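Local coordinates for protein putative NTP pyrophosphohydrolase (Exiguobacterium sibiricum 255-15, PDB 3NL9) that is a putative nucleoside triphosphate pyrophosphohydrolase of the all-alpha MazG clan, which probably hydrolyses a nucleotide with release of pyrophosphate, at residues A[117-122]-A[160-165]; A[16-21]-A[126-131]. All coordinates share one frame; numbering follows the deposited sequence.

Contact 1 of 2, residues A[117-122]-A[160-165]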
loop_
_atom_site.group_PDB
_atom_site.type_symbol
_atom_site.label_atom_id
_atom_site.label_comp_id
_atom_site.label_asym_id
_atom_site.label_seq_id
_atom_site.Cartn_x
_atom_site.Cartn_y
_atom_site.Cartn_z
ATOM N N GLY A 117 -8.562 -10.672 -0.391
ATOM C CA GLY A 117 -8.415 -11.568 -1.548
ATOM C C GLY A 117 -9.532 -11.482 -2.597
ATOM O O GLY A 117 -9.260 -11.296 -3.790
ATOM N N PRO A 118 -10.778 -11.607 -2.168
ATOM C CA PRO A 118 -11.913 -11.567 -3.116
ATOM C C PRO A 118 -12.102 -10.216 -3.764
ATOM O O PRO A 118 -12.529 -10.135 -4.914
ATOM C CB PRO A 118 -13.113 -11.920 -2.242
ATOM C CG PRO A 118 -12.533 -12.702 -1.094
ATOM C CD PRO A 118 -11.198 -12.068 -0.830
ATOM N N LEU A 119 -11.785 -9.142 -3.032
ATOM C CA LEU A 119 -11.851 -7.816 -3.601
ATOM C C LEU A 119 -10.755 -7.615 -4.636
ATOM O O LEU A 119 -11.008 -7.084 -5.721
ATOM C CB LEU A 119 -11.751 -6.754 -2.498
ATOM C CG LEU A 119 -12.857 -6.741 -1.425
ATOM C CD1 LEU A 119 -12.437 -5.817 -0.227
ATOM C CD2 LEU A 119 -14.192 -6.284 -1.999
ATOM N N PHE A 120 -9.523 -8.005 -4.293
ATOM C CA PHE A 120 -8.413 -7.935 -5.253
ATOM C C PHE A 120 -8.762 -8.757 -6.531
ATOM O O PHE A 120 -8.498 -8.322 -7.638
ATOM C CB PHE A 120 -7.101 -8.461 -4.615
ATOM C CG PHE A 120 -5.939 -8.548 -5.589
ATOM C CD1 PHE A 120 -5.796 -9.632 -6.406
ATOM C CD2 PHE A 120 -5.002 -7.524 -5.663
ATOM C CE1 PHE A 120 -4.751 -9.725 -7.289
ATOM C CE2 PHE A 120 -3.912 -7.612 -6.553
ATOM C CZ PHE A 120 -3.794 -8.701 -7.362
ATOM N N GLU A 121 -9.338 -9.940 -6.353
ATOM C CA GLU A 121 -9.744 -10.800 -7.498
ATOM C C GLU A 121 -10.698 -10.075 -8.465
ATOM O O GLU A 121 -10.571 -10.188 -9.671
ATOM C CB GLU A 121 -10.388 -12.089 -6.970
ATOM C CG GLU A 121 -10.746 -13.101 -8.043
ATOM C CD GLU A 121 -11.273 -14.426 -7.445
ATOM O OE1 GLU A 121 -11.010 -14.710 -6.248
ATOM O OE2 GLU A 121 -11.940 -15.181 -8.183
ATOM N N ILE A 122 -11.641 -9.314 -7.916
ATOM C CA ILE A 122 -12.594 -8.542 -8.728
ATOM C C ILE A 122 -11.853 -7.451 -9.539
ATOM O O ILE A 122 -12.079 -7.278 -10.756
ATOM C CB ILE A 122 -13.739 -7.957 -7.828
ATOM C CG1 ILE A 122 -14.638 -9.097 -7.361
ATOM C CG2 ILE A 122 -14.526 -6.890 -8.592
ATOM C CD1 ILE A 122 -15.440 -8.787 -6.132
ATOM N N GLU A 160 -18.683 -3.741 -4.212
ATOM C CA GLU A 160 -19.703 -3.464 -3.195
ATOM C C GLU A 160 -20.503 -4.717 -2.806
ATOM O O GLU A 160 -20.786 -4.954 -1.604
ATOM C CB GLU A 160 -20.670 -2.359 -3.659
ATOM C CG GLU A 160 -21.821 -2.044 -2.656
ATOM C CD GLU A 160 -22.743 -0.907 -3.125
ATOM O OE1 GLU A 160 -22.275 0.026 -3.824
ATOM O OE2 GLU A 160 -23.931 -0.945 -2.785
ATOM N N ALA A 161 -20.909 -5.499 -3.806
ATOM C CA ALA A 161 -21.629 -6.743 -3.536
ATOM C C ALA A 161 -20.778 -7.713 -2.708
ATOM O O ALA A 161 -21.299 -8.465 -1.882
ATOM C CB ALA A 161 -22.073 -7.418 -4.877
ATOM N N GLU A 162 -19.473 -7.699 -2.946
ATOM C CA GLU A 162 -18.514 -8.539 -2.195
ATOM C C GLU A 162 -18.409 -8.110 -0.719
ATOM O O GLU A 162 -18.339 -8.963 0.189
ATOM C CB GLU A 162 -17.137 -8.506 -2.887
ATOM C CG GLU A 162 -15.972 -9.270 -2.186
ATOM C CD GLU A 162 -16.332 -10.689 -1.736
ATOM O OE1 GLU A 162 -17.075 -11.416 -2.456
ATOM O OE2 GLU A 162 -15.838 -11.099 -0.655
ATOM N N VAL A 163 -18.412 -6.804 -0.489
ATOM C CA VAL A 163 -18.445 -6.271 0.863
ATOM C C VAL A 163 -19.713 -6.765 1.573
ATOM O O VAL A 163 -19.597 -7.312 2.657
ATOM C CB VAL A 163 -18.296 -4.727 0.914
ATOM C CG1 VAL A 163 -18.435 -4.213 2.336
ATOM C CG2 VAL A 163 -16.932 -4.291 0.367
ATOM N N VAL A 164 -20.889 -6.598 0.954
ATOM C CA VAL A 164 -22.182 -7.099 1.515
ATOM C C VAL A 164 -22.139 -8.613 1.774
ATOM O O VAL A 164 -22.601 -9.085 2.807
ATOM C CB VAL A 164 -23.393 -6.746 0.605
ATOM C CG1 VAL A 164 -24.724 -7.341 1.158
ATOM C CG2 VAL A 164 -23.524 -5.233 0.455
ATOM N N ARG A 165 -21.566 -9.378 0.841
ATOM C CA ARG A 165 -21.408 -10.819 1.031
ATOM C C ARG A 165 -20.589 -11.144 2.302
ATOM O O ARG A 165 -20.974 -11.992 3.100
ATOM C CB ARG A 165 -20.741 -11.468 -0.193
ATOM C CG ARG A 165 -20.679 -13.001 -0.117
ATOM C CD ARG A 165 -19.709 -13.603 -1.126
ATOM N NE ARG A 165 -18.303 -13.367 -0.765
ATOM C CZ ARG A 165 -17.661 -13.982 0.229
ATOM N NH1 ARG A 165 -18.285 -14.886 0.995
ATOM N NH2 ARG A 165 -16.382 -13.687 0.462
#

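Contact 2 of 2, residues A[16-21]-A[126-131]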
loop_
_atom_site.group_PDB
_atom_site.type_symbol
_atom_site.label_atom_id
_atom_site.label_comp_id
_atom_site.label_asym_id
_atom_site.label_seq_id
_atom_site.Cartn_x
_atom_site.Cartn_y
_atom_site.Cartn_z
ATOM N N GLN A 16 2.526 -7.133 -18.028
ATOM C CA GLN A 16 2.930 -7.703 -19.338
ATOM C C GLN A 16 1.807 -7.439 -20.331
ATOM O O GLN A 16 2.046 -6.894 -21.388
ATOM C CB GLN A 16 3.203 -9.225 -19.286
ATOM C CG GLN A 16 4.447 -9.648 -18.443
ATOM C CD GLN A 16 4.681 -11.181 -18.378
ATOM O OE1 GLN A 16 4.998 -11.820 -19.386
ATOM N NE2 GLN A 16 4.526 -11.758 -17.181
ATOM N N THR A 17 0.568 -7.758 -19.951
ATOM C CA THR A 17 -0.548 -7.725 -20.908
ATOM C C THR A 17 -0.773 -6.275 -21.473
ATOM O O THR A 17 -0.945 -6.095 -22.689
ATOM C CB THR A 17 -1.828 -8.348 -20.277
ATOM O OG1 THR A 17 -1.629 -9.768 -20.076
ATOM C CG2 THR A 17 -3.062 -8.154 -21.159
ATOM N N PHE A 18 -0.638 -5.272 -20.600
ATOM C CA PHE A 18 -0.978 -3.879 -20.896
ATOM C C PHE A 18 0.247 -2.979 -21.062
ATOM O O PHE A 18 0.133 -1.736 -21.068
ATOM C CB PHE A 18 -1.941 -3.375 -19.789
ATOM C CG PHE A 18 -3.303 -3.981 -19.928
ATOM C CD1 PHE A 18 -4.269 -3.385 -20.739
ATOM C CD2 PHE A 18 -3.599 -5.195 -19.343
ATOM C CE1 PHE A 18 -5.500 -4.008 -20.940
ATOM C CE2 PHE A 18 -4.834 -5.817 -19.557
ATOM C CZ PHE A 18 -5.780 -5.228 -20.327
ATOM N N HIS A 19 1.405 -3.631 -21.223
ATOM C CA HIS A 19 2.675 -2.975 -21.532
ATOM C C HIS A 19 3.089 -1.957 -20.463
ATOM O O HIS A 19 3.513 -0.861 -20.801
ATOM C CB HIS A 19 2.650 -2.271 -22.906
ATOM C CG HIS A 19 2.222 -3.141 -24.053
ATOM N ND1 HIS A 19 1.985 -2.633 -25.314
ATOM C CD2 HIS A 19 1.988 -4.476 -24.136
ATOM C CE1 HIS A 19 1.628 -3.616 -26.124
ATOM N NE2 HIS A 19 1.611 -4.743 -25.431
ATOM N N HIS A 20 2.941 -2.288 -19.184
ATOM C CA HIS A 20 3.585 -1.498 -18.130
ATOM C C HIS A 20 4.957 -2.101 -17.847
ATOM O O HIS A 20 5.221 -3.255 -18.220
ATOM C CB HIS A 20 2.724 -1.436 -16.855
ATOM C CG HIS A 20 1.358 -0.878 -17.088
ATOM N ND1 HIS A 20 1.116 0.467 -17.239
ATOM C CD2 HIS A 20 0.152 -1.488 -17.197
ATOM C CE1 HIS A 20 -0.175 0.665 -17.439
ATOM N NE2 HIS A 20 -0.785 -0.504 -17.406
ATOM N N PRO A 21 5.852 -1.302 -17.235
ATOM C CA PRO A 21 7.194 -1.778 -16.939
ATOM C C PRO A 21 7.206 -2.973 -16.022
ATOM O O PRO A 21 6.362 -3.084 -15.109
ATOM C CB PRO A 21 7.872 -0.562 -16.256
ATOM C CG PRO A 21 7.112 0.633 -16.760
ATOM C CD PRO A 21 5.699 0.148 -16.940
ATOM N N ALA A 126 -11.443 -7.453 -13.770
ATOM C CA ALA A 126 -11.912 -6.270 -14.503
ATOM C C ALA A 126 -10.765 -5.596 -15.282
ATOM O O ALA A 126 -10.919 -5.161 -16.434
ATOM C CB ALA A 126 -12.568 -5.271 -13.499
ATOM N N ASN A 127 -9.595 -5.519 -14.648
ATOM C CA ASN A 127 -8.439 -4.970 -15.301
ATOM C C ASN A 127 -8.129 -5.815 -16.538
ATOM O O ASN A 127 -7.927 -5.269 -17.631
ATOM C CB ASN A 127 -7.226 -4.958 -14.347
ATOM C CG ASN A 127 -7.178 -3.720 -13.454
ATOM O OD1 ASN A 127 -8.021 -2.826 -13.569
ATOM N ND2 ASN A 127 -6.144 -3.640 -12.596
HETATM N N MSE A 128 -8.129 -7.141 -16.365
HETATM C CA MSE A 128 -7.767 -8.060 -17.476
HETATM C C MSE A 128 -8.819 -8.027 -18.581
HETATM O O MSE A 128 -8.514 -8.271 -19.743
HETATM C CB MSE A 128 -7.539 -9.496 -16.971
HETATM C CG MSE A 128 -6.292 -9.700 -16.061
HETATM SE SE MSE A 128 -4.606 -9.130 -16.899
HETATM C CE MSE A 128 -4.480 -10.172 -18.540
ATOM N N ALA A 129 -10.055 -7.696 -18.221
ATOM C CA ALA A 129 -11.157 -7.654 -19.183
ATOM C C ALA A 129 -11.120 -6.353 -20.032
ATOM O O ALA A 129 -12.011 -6.107 -20.845
ATOM C CB ALA A 129 -12.498 -7.787 -18.452
ATOM N N LYS A 130 -10.087 -5.523 -19.864
ATOM C CA LYS A 130 -9.973 -4.303 -20.661
ATOM C C LYS A 130 -9.461 -4.570 -22.052
ATOM O O LYS A 130 -9.340 -3.659 -22.859
ATOM C CB LYS A 130 -9.085 -3.271 -19.979
ATOM C CG LYS A 130 -9.689 -2.667 -18.733
ATOM C CD LYS A 130 -8.925 -1.419 -18.353
ATOM C CE LYS A 130 -9.440 -0.823 -17.059
ATOM N NZ LYS A 130 -8.753 0.467 -16.749
ATOM N N LEU A 131 -9.163 -5.818 -22.372
ATOM C CA LEU A 131 -8.768 -6.108 -23.744
ATOM C C LEU A 131 -9.963 -5.902 -24.638
ATOM O O LEU A 131 -11.100 -6.204 -24.269
ATOM C CB LEU A 131 -8.222 -7.526 -23.866
ATOM C CG LEU A 131 -6.936 -7.795 -23.107
ATOM C CD1 LEU A 131 -6.610 -9.326 -23.099
ATOM C CD2 LEU A 131 -5.807 -6.954 -23.714
#

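Contact 1 of 2, residues A[117-122]-A[160-165]
An antiparallel helix-helix contact joins the first turns of helix 117-128 to the middle of the C-terminal helix 156-170, on the flank of the fold and against the second subunit. The short axes come within 9.9 Å at 163°, and Leu119 and Glu162 stand level across the gap. Glu162 does most of the touching, chiefly with its aliphatic part. Its CG lies anti to the backbone N, then the chain bends at chi2 (47°), so that CB and CG face Leu119 and Ile122 while the carboxylate turns toward Arg165. Leu119 crosses it obliquely, CD2 3.5 Å from Glu162 CG; the same methyl reaches Val163 CG2. The tip of Ile122, CD1, rests 3.7 Å from Glu162 CB. Pro118 lies over the carboxylate face, its CB 3.3 Å from Glu162 OE2, with its CG at the guanidinium edge of Arg165. In this all-helical, MazG-like dimer the helices meet mainly through carbon, with one carboxylate oxygen against the proline, and no hydrogen bond links the two segments. Arg165 grips Glu162 side-on within their own helix, NE to OE1 at 2.9 Å, nearly straight and in the guanidinium plane, and NH2 to OE2 at 2.9 Å, more bent at 145°. Both oxygens use their syn lone pairs; the two bonds fix the carboxylate's rotation, though the groups are twisted rather than coplanar. With Gln166 NE2 also bonded to OE2, these donors probably favour an ionised Glu162. Glu169 salt-bridges Arg165 NH1, further holding the guanidinium. On the second subunit, Thr99 packs on Leu119 and Leu91 on Val163.

Contact 2 of 2, residues A[16-21]-A[126-131]
Phe18 pushes its ring tip against the end of helix 117-128 and the turn after it, with CZ 3.4 Å from the carbonyl oxygen Asn127 O and 3.8 Å from Leu131 CD2. Its CB bond does not point at the partner, but CG, set beside the backbone N (chi1 -72°), swings the ring over to the turn. The Lys130 side chain runs at about a right angle to that of Phe18, with Lys130 CB 3.8 Å from Phe18 CE1 while the rest of its chain leads off extended. Alongside, selenomethionine Met128 is bent at chi2 and chi3, which carries CE back to Thr17, 3.3 Å from OG1 and 3.6 Å from CG2. The Thr17 methyl in turn meets Leu131 CD2 at 3.9 Å. Two helix ends are packed together here: helix 7-17 closes in a Schellman motif with His19, at positive phi, as the C-prime residue, and Met128 to Leu131 form a type I beta turn that brings Lys130 and Leu131 round to the ring. No hydrogen bond crosses between the segments; Thr17 OG1 bonds instead to Gln13 O in its own helix. Phe14 stacks on the Phe18 ring, and Pro137 and Val146 from the loops pack against it.

How the contacts relate
Helix 117-128 serves both contacts, with its first turns in contact 1 and its last in contact 2, their centres about 20 Å apart. Contact 1 is partly buried and pairs two helices along their sides; contact 2 lies at the surface and joins a helix end to a helix end with its following turn. Polar atoms are satisfied within a helix in each, by a salt bridge in contact 1 and by a backbone carbonyl for the hydroxyl in contact 2. The carbon differs: aliphatic groups against the stem and carboxylate of a salt-bridged glutamate, or an aromatic ring and a selenomethionine. Together they set helix 117-128 between helices 7-17 and 156-170. Tyr103 of the second subunit meets Phe120 and Asn127.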